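Local coordinates for protein dual function macrocyclase-peptidase POPB (Galerina marginata, PDB 5N4B) that cleaves peptide bonds after proline and closes peptides into macrocycles in the biosynthesis of the amanitin toxins, at residues K280-A291 against W304-Y315. The protein carries 1 engineered substitution. Numbering follows the deposited sequence.
Sequences KDTSKKNLLWVA and WRKVVNEYAADY
With CG of Tyr311 set anti to its carbonyl carbon (chi1 -75°), the phenol ring slips between Lys280 and Leu287; the Lys280 chain, whose CG sits between backbone N and carbonyl carbon (chi1 65°), runs extended across one face in the direction opposite to the tyrosine. Lys280 CG lies 3.8 Å from the ring centroid, and Leu287 CD2 makes the matching CH-pi contact on the opposite face. This sandwich flanks the third and fourth strands of a four-stranded antiparallel blade of the beta-propeller, where strand 287-292 pairs with edge strand 305-308. Two hydrogen-bonded pairs, Leu288 with Val308 and Val290 with Arg305, are separated by a beta bulge, and Lys306 centres an inverse gamma turn. Beside the bulge, the Trp289 indole lies alongside Lys306, whose CG rests over the five-membered ring 3.7 Å from its centroid. Trp304 meets the indole obliquely, CB touching Trp289 CE3 at 3.6 Å, while Tyr253 packs edge-to-face with Trp289. Nearer the loop, Asn286 N donates to Ala313 O at 3.0 Å, and the Asp314 carboxylate accepts from Tyr336 OH and runs alongside Lys284, in a long salt bridge (OD2 to NZ 3.7 Å) that a water also spans. At the indole nitrogen, Trp289 NE1 gives a bent hydrogen bond (137° at the hydrogen) to Asn309 OD1, 3.0 Å away near the indole plane but approached from above the amide plane.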
loop_
_atom_site.group_PDB
_atom_site.type_symbol
_atom_site.label_atom_id
_atom_site.label_comp_id
_atom_site.label_asym_id
_atom_site.label_seq_id
_atom_site.Cartn_x
_atom_site.Cartn_y
_atom_site.Cartn_z
ATOM N N LYS A 280 -4.321 6.677 17.113
ATOM C CA LYS A 280 -3.972 5.741 18.206
ATOM C C LYS A 280 -3.818 4.289 17.758
ATOM O O LYS A 280 -3.305 3.476 18.538
ATOM C CB LYS A 280 -4.998 5.827 19.337
ATOM C CG LYS A 280 -6.386 5.378 18.990
ATOM C CD LYS A 280 -7.238 5.296 20.239
ATOM C CE LYS A 280 -8.627 4.765 19.894
ATOM N NZ LYS A 280 -9.473 4.691 21.136
ATOM N N ASP A 281 -4.243 3.950 16.556
ATOM C CA ASP A 281 -4.294 2.589 16.020
ATOM C C ASP A 281 -4.548 2.703 14.511
ATOM O O ASP A 281 -4.386 3.793 13.939
ATOM C CB ASP A 281 -5.402 1.784 16.735
ATOM C CG ASP A 281 -6.793 2.371 16.573
ATOM O OD1 ASP A 281 -7.096 3.053 15.598
ATOM O OD2 ASP A 281 -7.685 2.145 17.442
ATOM N N THR A 282 -4.900 1.615 13.853
ATOM C CA THR A 282 -5.132 1.608 12.433
ATOM C C THR A 282 -6.527 1.745 12.026
ATOM O O THR A 282 -6.874 1.503 10.887
ATOM C CB THR A 282 -4.575 0.336 11.787
ATOM O OG1 THR A 282 -5.150 -0.801 12.384
ATOM C CG2 THR A 282 -3.172 0.320 11.924
ATOM N N SER A 283 -7.373 2.073 12.961
ATOM C CA SER A 283 -8.677 2.351 12.707
ATOM C C SER A 283 -8.506 3.772 12.062
ATOM O O SER A 283 -7.560 4.549 12.325
ATOM C CB SER A 283 -9.572 2.363 13.948
ATOM O OG SER A 283 -9.528 3.567 14.575
ATOM N N LYS A 284 -9.437 4.040 11.279
ATOM C CA LYS A 284 -9.500 5.282 10.588
ATOM C C LYS A 284 -10.136 6.401 11.426
ATOM O O LYS A 284 -10.881 7.224 10.954
ATOM C CB LYS A 284 -10.310 5.063 9.335
ATOM C CG LYS A 284 -9.710 4.028 8.448
ATOM C CD LYS A 284 -8.410 4.546 7.914
ATOM C CE LYS A 284 -8.623 5.125 6.535
ATOM N NZ LYS A 284 -7.718 6.203 6.106
ATOM N N LYS A 285 -9.791 6.420 12.682
ATOM C CA LYS A 285 -10.268 7.447 13.587
ATOM C C LYS A 285 -9.105 8.333 13.971
ATOM O O LYS A 285 -8.068 7.868 14.184
ATOM C CB LYS A 285 -10.929 6.874 14.832
ATOM C CG LYS A 285 -12.146 5.996 14.611
ATOM C CD LYS A 285 -12.636 5.416 15.934
ATOM C CE LYS A 285 -13.912 4.638 15.767
ATOM N NZ LYS A 285 -13.755 3.313 15.144
ATOM N N ASN A 286 -9.344 9.628 13.999
ATOM C CA ASN A 286 -8.319 10.551 14.365
ATOM C C ASN A 286 -8.785 11.809 15.059
ATOM O O ASN A 286 -9.837 12.255 14.906
ATOM C CB ASN A 286 -7.416 10.918 13.144
ATOM C CG ASN A 286 -8.100 11.760 12.073
ATOM O OD1 ASN A 286 -7.959 12.960 11.987
ATOM N ND2 ASN A 286 -8.790 11.119 11.302
ATOM N N LEU A 287 -7.882 12.372 15.829
ATOM C CA LEU A 287 -8.086 13.690 16.378
ATOM C C LEU A 287 -7.669 14.742 15.349
ATOM O O LEU A 287 -6.916 14.481 14.399
ATOM C CB LEU A 287 -7.265 13.903 17.672
ATOM C CG LEU A 287 -7.442 12.817 18.725
ATOM C CD1 LEU A 287 -6.696 13.197 19.990
ATOM C CD2 LEU A 287 -8.859 12.516 19.034
ATOM N N LEU A 288 -8.165 15.946 15.533
ATOM C CA LEU A 288 -7.852 17.057 14.646
ATOM C C LEU A 288 -7.812 18.329 15.479
ATOM O O LEU A 288 -8.834 18.757 16.033
ATOM C CB LEU A 288 -8.895 17.183 13.527
ATOM C CG LEU A 288 -8.841 18.483 12.700
ATOM C CD1 LEU A 288 -7.600 18.505 11.922
ATOM C CD2 LEU A 288 -10.076 18.617 11.828
ATOM N N TRP A 289 -6.615 18.901 15.595
ATOM C CA TRP A 289 -6.410 20.156 16.305
ATOM C C TRP A 289 -5.931 21.199 15.305
ATOM O O TRP A 289 -5.305 20.866 14.270
ATOM C CB TRP A 289 -5.409 20.029 17.463
ATOM C CG TRP A 289 -5.794 19.094 18.587
ATOM C CD1 TRP A 289 -6.954 18.412 18.757
ATOM C CD2 TRP A 289 -4.961 18.765 19.696
ATOM N NE1 TRP A 289 -6.891 17.659 19.912
ATOM C CE2 TRP A 289 -5.683 17.876 20.512
ATOM C CE3 TRP A 289 -3.667 19.139 20.064
ATOM C CZ2 TRP A 289 -5.162 17.360 21.686
ATOM C CZ3 TRP A 289 -3.126 18.602 21.235
ATOM C CH2 TRP A 289 -3.900 17.752 22.038
ATOM N N VAL A 290 -6.240 22.466 15.581
ATOM C CA VAL A 290 -5.985 23.554 14.653
ATOM C C VAL A 290 -5.256 24.665 15.367
ATOM O O VAL A 290 -5.735 25.154 16.390
ATOM C CB VAL A 290 -7.301 24.108 14.071
ATOM C CG1 VAL A 290 -7.001 25.247 13.072
ATOM C CG2 VAL A 290 -8.117 23.006 13.406
ATOM N N ALA A 291 -4.160 25.116 14.804
ATOM C CA ALA A 291 -3.410 26.262 15.297
ATOM C C ALA A 291 -3.455 27.378 14.271
ATOM O O ALA A 291 -3.376 27.140 13.057
ATOM C CB ALA A 291 -1.946 25.943 15.578
ATOM N N TRP A 304 -2.855 25.086 20.333
ATOM C CA TRP A 304 -3.786 24.197 19.644
ATOM C C TRP A 304 -5.203 24.422 20.116
ATOM O O TRP A 304 -5.486 24.316 21.316
ATOM C CB TRP A 304 -3.411 22.752 19.904
ATOM C CG TRP A 304 -2.103 22.373 19.416
ATOM C CD1 TRP A 304 -0.985 22.082 20.157
ATOM C CD2 TRP A 304 -1.708 22.259 18.042
ATOM N NE1 TRP A 304 0.044 21.787 19.344
ATOM C CE2 TRP A 304 -0.352 21.881 18.033
ATOM C CE3 TRP A 304 -2.381 22.420 16.818
ATOM C CZ2 TRP A 304 0.344 21.652 16.860
ATOM C CZ3 TRP A 304 -1.650 22.184 15.638
ATOM C CH2 TRP A 304 -0.318 21.822 15.686
ATOM N N ARG A 305 -6.114 24.614 19.155
ATOM C CA ARG A 305 -7.538 24.525 19.390
ATOM C C ARG A 305 -7.978 23.085 19.135
ATOM O O ARG A 305 -7.799 22.561 18.030
ATOM C CB ARG A 305 -8.299 25.458 18.458
ATOM C CG ARG A 305 -9.803 25.450 18.646
ATOM C CD ARG A 305 -10.463 26.464 17.791
ATOM N NE ARG A 305 -11.896 26.445 17.976
ATOM C CZ ARG A 305 -12.729 27.329 17.422
ATOM N NH1 ARG A 305 -12.279 28.302 16.648
ATOM N NH2 ARG A 305 -14.036 27.244 17.657
ATOM N N LYS A 306 -8.574 22.457 20.139
ATOM C CA LYS A 306 -8.851 21.012 20.149
ATOM C C LYS A 306 -10.225 20.737 19.524
ATOM O O LYS A 306 -11.166 20.277 20.163
ATOM C CB LYS A 306 -8.701 20.455 21.555
ATOM C CG LYS A 306 -7.302 20.642 22.144
ATOM C CD LYS A 306 -7.221 20.046 23.581
ATOM C CE LYS A 306 -5.857 20.241 24.220
ATOM N NZ LYS A 306 -5.987 19.753 25.649
ATOM N N VAL A 307 -10.277 20.946 18.210
ATOM C CA VAL A 307 -11.543 20.940 17.482
ATOM C C VAL A 307 -12.198 19.572 17.528
ATOM O O VAL A 307 -13.400 19.455 17.807
ATOM C CB VAL A 307 -11.353 21.447 16.045
ATOM C CG1 VAL A 307 -12.596 21.325 15.249
ATOM C CG2 VAL A 307 -10.921 22.886 16.063
ATOM N N VAL A 308 -11.443 18.524 17.201
ATOM C CA VAL A 308 -11.874 17.134 17.362
ATOM C C VAL A 308 -10.965 16.525 18.414
ATOM O O VAL A 308 -9.759 16.351 18.185
ATOM C CB VAL A 308 -11.816 16.339 16.041
ATOM C CG1 VAL A 308 -12.162 14.861 16.281
ATOM C CG2 VAL A 308 -12.742 16.932 14.968
ATOM N N ASN A 309 -11.523 16.214 19.591
ATOM C CA ASN A 309 -10.712 15.789 20.717
ATOM C C ASN A 309 -11.148 14.461 21.326
ATOM O O ASN A 309 -10.731 14.141 22.442
ATOM C CB ASN A 309 -10.653 16.870 21.788
ATOM C CG ASN A 309 -9.445 16.755 22.638
ATOM O OD1 ASN A 309 -8.355 16.404 22.171
ATOM N ND2 ASN A 309 -9.624 17.047 23.933
ATOM N N GLU A 310 -11.902 13.658 20.598
ATOM C CA GLU A 310 -12.157 12.267 20.954
ATOM C C GLU A 310 -12.051 11.458 19.675
ATOM O O GLU A 310 -12.283 11.976 18.574
ATOM C CB GLU A 310 -13.554 12.088 21.583
ATOM C CG GLU A 310 -14.654 12.698 20.717
ATOM C CD GLU A 310 -16.101 12.313 21.103
ATOM O OE1 GLU A 310 -16.365 12.075 22.309
ATOM O OE2 GLU A 310 -16.959 12.212 20.178
ATOM N N TYR A 311 -11.647 10.206 19.821
ATOM C CA TYR A 311 -11.532 9.259 18.721
ATOM C C TYR A 311 -12.911 8.716 18.382
ATOM O O TYR A 311 -13.478 7.915 19.131
ATOM C CB TYR A 311 -10.579 8.117 19.093
ATOM C CG TYR A 311 -9.120 8.530 19.062
ATOM C CD1 TYR A 311 -8.444 8.630 17.847
ATOM C CD2 TYR A 311 -8.429 8.836 20.224
ATOM C CE1 TYR A 311 -7.132 9.011 17.784
ATOM C CE2 TYR A 311 -7.102 9.220 20.192
ATOM C CZ TYR A 311 -6.451 9.296 18.971
ATOM O OH TYR A 311 -5.138 9.686 18.907
ATOM N N ALA A 312 -13.423 9.100 17.223
ATOM C CA ALA A 312 -14.756 8.666 16.794
ATOM C C ALA A 312 -14.886 8.536 15.277
ATOM O O ALA A 312 -15.698 7.741 14.793
ATOM C CB ALA A 312 -15.822 9.609 17.298
ATOM N N ALA A 313 -14.098 9.290 14.514
ATOM C CA ALA A 313 -14.288 9.328 13.078
ATOM C C ALA A 313 -12.995 9.774 12.406
ATOM O O ALA A 313 -12.066 10.269 13.058
ATOM C CB ALA A 313 -15.440 10.286 12.732
ATOM N N ASP A 314 -12.962 9.607 11.090
ATOM C CA ASP A 314 -11.858 10.016 10.220
ATOM C C ASP A 314 -12.107 11.451 9.776
ATOM O O ASP A 314 -13.214 11.764 9.330
ATOM C CB ASP A 314 -11.924 9.057 9.017
ATOM C CG ASP A 314 -10.826 9.232 7.965
ATOM O OD1 ASP A 314 -10.181 10.279 7.900
ATOM O OD2 ASP A 314 -10.658 8.286 7.140
ATOM N N TYR A 315 -11.132 12.332 9.973
ATOM C CA TYR A 315 -11.217 13.711 9.513
ATOM C C TYR A 315 -9.940 14.047 8.756
ATOM O O TYR A 315 -8.843 13.889 9.296
ATOM C CB TYR A 315 -11.333 14.665 10.690
ATOM C CG TYR A 315 -12.563 14.579 11.549
ATOM C CD1 TYR A 315 -12.611 13.672 12.614
ATOM C CD2 TYR A 315 -13.670 15.399 11.328
ATOM C CE1 TYR A 315 -13.687 13.588 13.427
ATOM C CE2 TYR A 315 -14.740 15.311 12.140
ATOM C CZ TYR A 315 -14.759 14.427 13.186
ATOM O OH TYR A 315 -15.862 14.435 14.024
HETATM O O HOH W 1 -9.620 8.458 4.677
HETATM O O HOH W 2 -12.357 11.344 15.862
#